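Local atomic coordinates of aminoglycoside N(3)-acetyltransferase III (Serratia marcescens, PDB entry 7LAO), a protein that acetylates the 3-amino group of 2-deoxystreptamine antibiotics such as gentamicin, kanamycin and tobramycin with acetyl-CoA, and so confers resistance to them. Residues Y60-R65 with P97-L102. Residues are numbered along the deposited sequence; the frame is centred on the assembly and turned at random.
Sequences YASWDR and PGFGLL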
loop_
_atom_site.group_PDB
_atom_site.type_symbol
_atom_site.label_atom_id
_atom_site.label_comp_id
_atom_site.label_asym_id
_atom_site.label_seq_id
_atom_site.Cartn_x
_atom_site.Cartn_y
_atom_site.Cartn_z
ATOM N N TYR A 60 1.290 2.046 2.793
ATOM C CA TYR A 60 0.119 1.227 3.099
ATOM C C TYR A 60 0.212 0.792 4.552
ATOM O O TYR A 60 0.895 -0.176 4.886
ATOM C CB TYR A 60 0.061 0.049 2.140
ATOM C CG TYR A 60 -1.137 -0.842 2.157
ATOM C CD1 TYR A 60 -2.336 -0.483 2.797
ATOM C CD2 TYR A 60 -1.069 -2.078 1.535
ATOM C CE1 TYR A 60 -3.432 -1.351 2.793
ATOM C CE2 TYR A 60 -2.140 -2.948 1.525
ATOM C CZ TYR A 60 -3.324 -2.586 2.137
ATOM O OH TYR A 60 -4.377 -3.467 2.122
ATOM N N ALA A 61 -0.487 1.522 5.435
ATOM C CA ALA A 61 -0.270 1.344 6.873
ATOM C C ALA A 61 -1.164 0.257 7.460
ATOM O O ALA A 61 -0.719 -0.549 8.284
ATOM C CB ALA A 61 -0.510 2.662 7.618
ATOM N N SER A 62 -2.439 0.259 7.097
ATOM C CA SER A 62 -3.392 -0.742 7.607
ATOM C C SER A 62 -3.399 -0.624 9.139
ATOM O O SER A 62 -3.224 0.481 9.682
ATOM C CB SER A 62 -3.057 -2.124 7.063
ATOM O OG SER A 62 -3.875 -3.121 7.681
ATOM N N TRP A 63 -3.556 -1.723 9.869
ATOM C CA TRP A 63 -3.766 -1.635 11.310
ATOM C C TRP A 63 -3.330 -2.945 11.952
ATOM O O TRP A 63 -3.718 -4.017 11.479
ATOM C CB TRP A 63 -5.253 -1.346 11.580
ATOM C CG TRP A 63 -5.670 -1.098 13.032
ATOM C CD1 TRP A 63 -4.875 -0.731 14.073
ATOM C CD2 TRP A 63 -6.995 -1.227 13.560
ATOM N NE1 TRP A 63 -5.629 -0.601 15.233
ATOM C CE2 TRP A 63 -6.935 -0.902 14.939
ATOM C CE3 TRP A 63 -8.231 -1.575 12.999
ATOM C CZ2 TRP A 63 -8.056 -0.929 15.760
ATOM C CZ3 TRP A 63 -9.348 -1.590 13.813
ATOM C CH2 TRP A 63 -9.253 -1.271 15.184
ATOM N N ASP A 64 -2.573 -2.861 13.055
ATOM C CA ASP A 64 -2.105 -4.059 13.739
ATOM C C ASP A 64 -3.195 -4.774 14.539
ATOM O O ASP A 64 -2.934 -5.875 15.039
ATOM C CB ASP A 64 -0.901 -3.717 14.646
ATOM C CG ASP A 64 -1.253 -2.768 15.803
ATOM O OD1 ASP A 64 -0.640 -2.913 16.875
ATOM O OD2 ASP A 64 -2.137 -1.890 15.661
ATOM N N ARG A 65 -4.406 -4.200 14.660
ATOM C CA ARG A 65 -5.531 -4.840 15.347
ATOM C C ARG A 65 -6.790 -4.835 14.475
ATOM O O ARG A 65 -7.914 -4.670 14.964
ATOM C CB ARG A 65 -5.817 -4.163 16.694
ATOM C CG ARG A 65 -4.701 -4.298 17.730
ATOM C CD ARG A 65 -4.431 -5.748 18.105
ATOM N NE ARG A 65 -5.645 -6.555 18.006
ATOM C CZ ARG A 65 -5.677 -7.837 17.653
ATOM N NH1 ARG A 65 -4.553 -8.488 17.370
ATOM N NH2 ARG A 65 -6.843 -8.467 17.586
ATOM N N PRO A 97 2.249 -4.847 10.960
ATOM C CA PRO A 97 3.695 -5.095 10.790
ATOM C C PRO A 97 4.070 -5.750 9.466
ATOM O O PRO A 97 5.208 -5.572 9.007
ATOM C CB PRO A 97 4.040 -6.009 11.975
ATOM C CG PRO A 97 2.921 -5.805 12.959
ATOM C CD PRO A 97 1.704 -5.534 12.144
ATOM N N GLY A 98 3.155 -6.492 8.833
ATOM C CA GLY A 98 3.492 -7.186 7.604
ATOM C C GLY A 98 3.785 -6.276 6.430
ATOM O O GLY A 98 4.371 -6.731 5.446
ATOM N N PHE A 99 3.387 -5.006 6.501
ATOM C CA PHE A 99 3.631 -4.047 5.433
ATOM C C PHE A 99 4.866 -3.187 5.684
ATOM O O PHE A 99 5.171 -2.311 4.855
ATOM C CB PHE A 99 2.394 -3.148 5.218
ATOM C CG PHE A 99 1.162 -3.907 4.801
ATOM C CD1 PHE A 99 1.277 -5.168 4.211
ATOM C CD2 PHE A 99 -0.104 -3.368 4.993
ATOM C CE1 PHE A 99 0.154 -5.881 3.807
ATOM C CE2 PHE A 99 -1.248 -4.065 4.605
ATOM C CZ PHE A 99 -1.132 -5.322 4.017
ATOM N N GLY A 100 5.589 -3.425 6.772
ATOM C CA GLY A 100 6.896 -2.831 7.025
ATOM C C GLY A 100 6.950 -1.809 8.151
ATOM O O GLY A 100 6.018 -1.021 8.361
ATOM N N LEU A 101 8.086 -1.783 8.853
ATOM C CA LEU A 101 8.270 -0.852 9.954
ATOM C C LEU A 101 8.291 0.599 9.487
ATOM O O LEU A 101 8.079 1.508 10.296
ATOM C CB LEU A 101 9.567 -1.197 10.684
ATOM C CG LEU A 101 9.999 -0.325 11.865
ATOM C CD1 LEU A 101 8.838 -0.190 12.856
ATOM C CD2 LEU A 101 11.289 -0.855 12.547
ATOM N N LEU A 102 8.566 0.833 8.208
ATOM C CA LEU A 102 8.638 2.191 7.692
ATOM C C LEU A 102 7.318 2.944 7.846
ATOM O O LEU A 102 7.330 4.169 8.032
ATOM C CB LEU A 102 9.031 2.170 6.217
ATOM C CG LEU A 102 9.425 3.527 5.633
ATOM C CD1 LEU A 102 10.699 3.951 6.336
ATOM C CD2 LEU A 102 9.687 3.363 4.127
#
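Y60 turns CG anti to its backbone N (chi1 -173°), while F99 sets CG anti to its own carbonyl carbon (chi1 -62°); from these positions the two rings meet in an offset stack. The evidence is a centroid separation of 4.3 Å between the Y60 and F99 rings and a tilt of 21° between their planes. The displacement is seen atom by atom: F99 CE2 lies over one face of the tyrosine ring, toward its rim, and approaches Y60 CE2 to 3.4 Å, while Y60 CD2 lies over one face of the phenylalanine, again off centre. At its base the phenylalanine rests on the main chain of the other segment, with F99 CB 3.3 Å from Y60 O, and the ring atom F99 CD2 is equally near that oxygen. S62 adds a third element, its CB coming obliquely to the phenylalanine ring, 3.6 Å from F99 CE2; its hydroxyl is engaged elsewhere, OG hydrogen-bonding to D119 O. Farther along, D64 CB and P97 CD touch at 4.0 Å. No hydrogen bond spans the two segments; they meet through the ring stack, aliphatic carbons and the packing of the phenylalanine on a carbonyl oxygen. Within 97-102, the short 3-10 turn is closed by G100 N bonding to P97 O at 3.1 Å. Y96 meets F99 edge-to-face and also pairs through its backbone with A61, tying the two segments together just beside the stack. The tyrosine hydroxyl makes a weak hydrogen bond to a bound HEPES molecule, probably from the crystallisation liquor, consistent with a pocket at this end. The contact joins the two ends of the long connection between strand 56-60 of the mixed sheet and helix 102-108, with Y60 also packing on M25 of the neighbouring parallel strand 23-28.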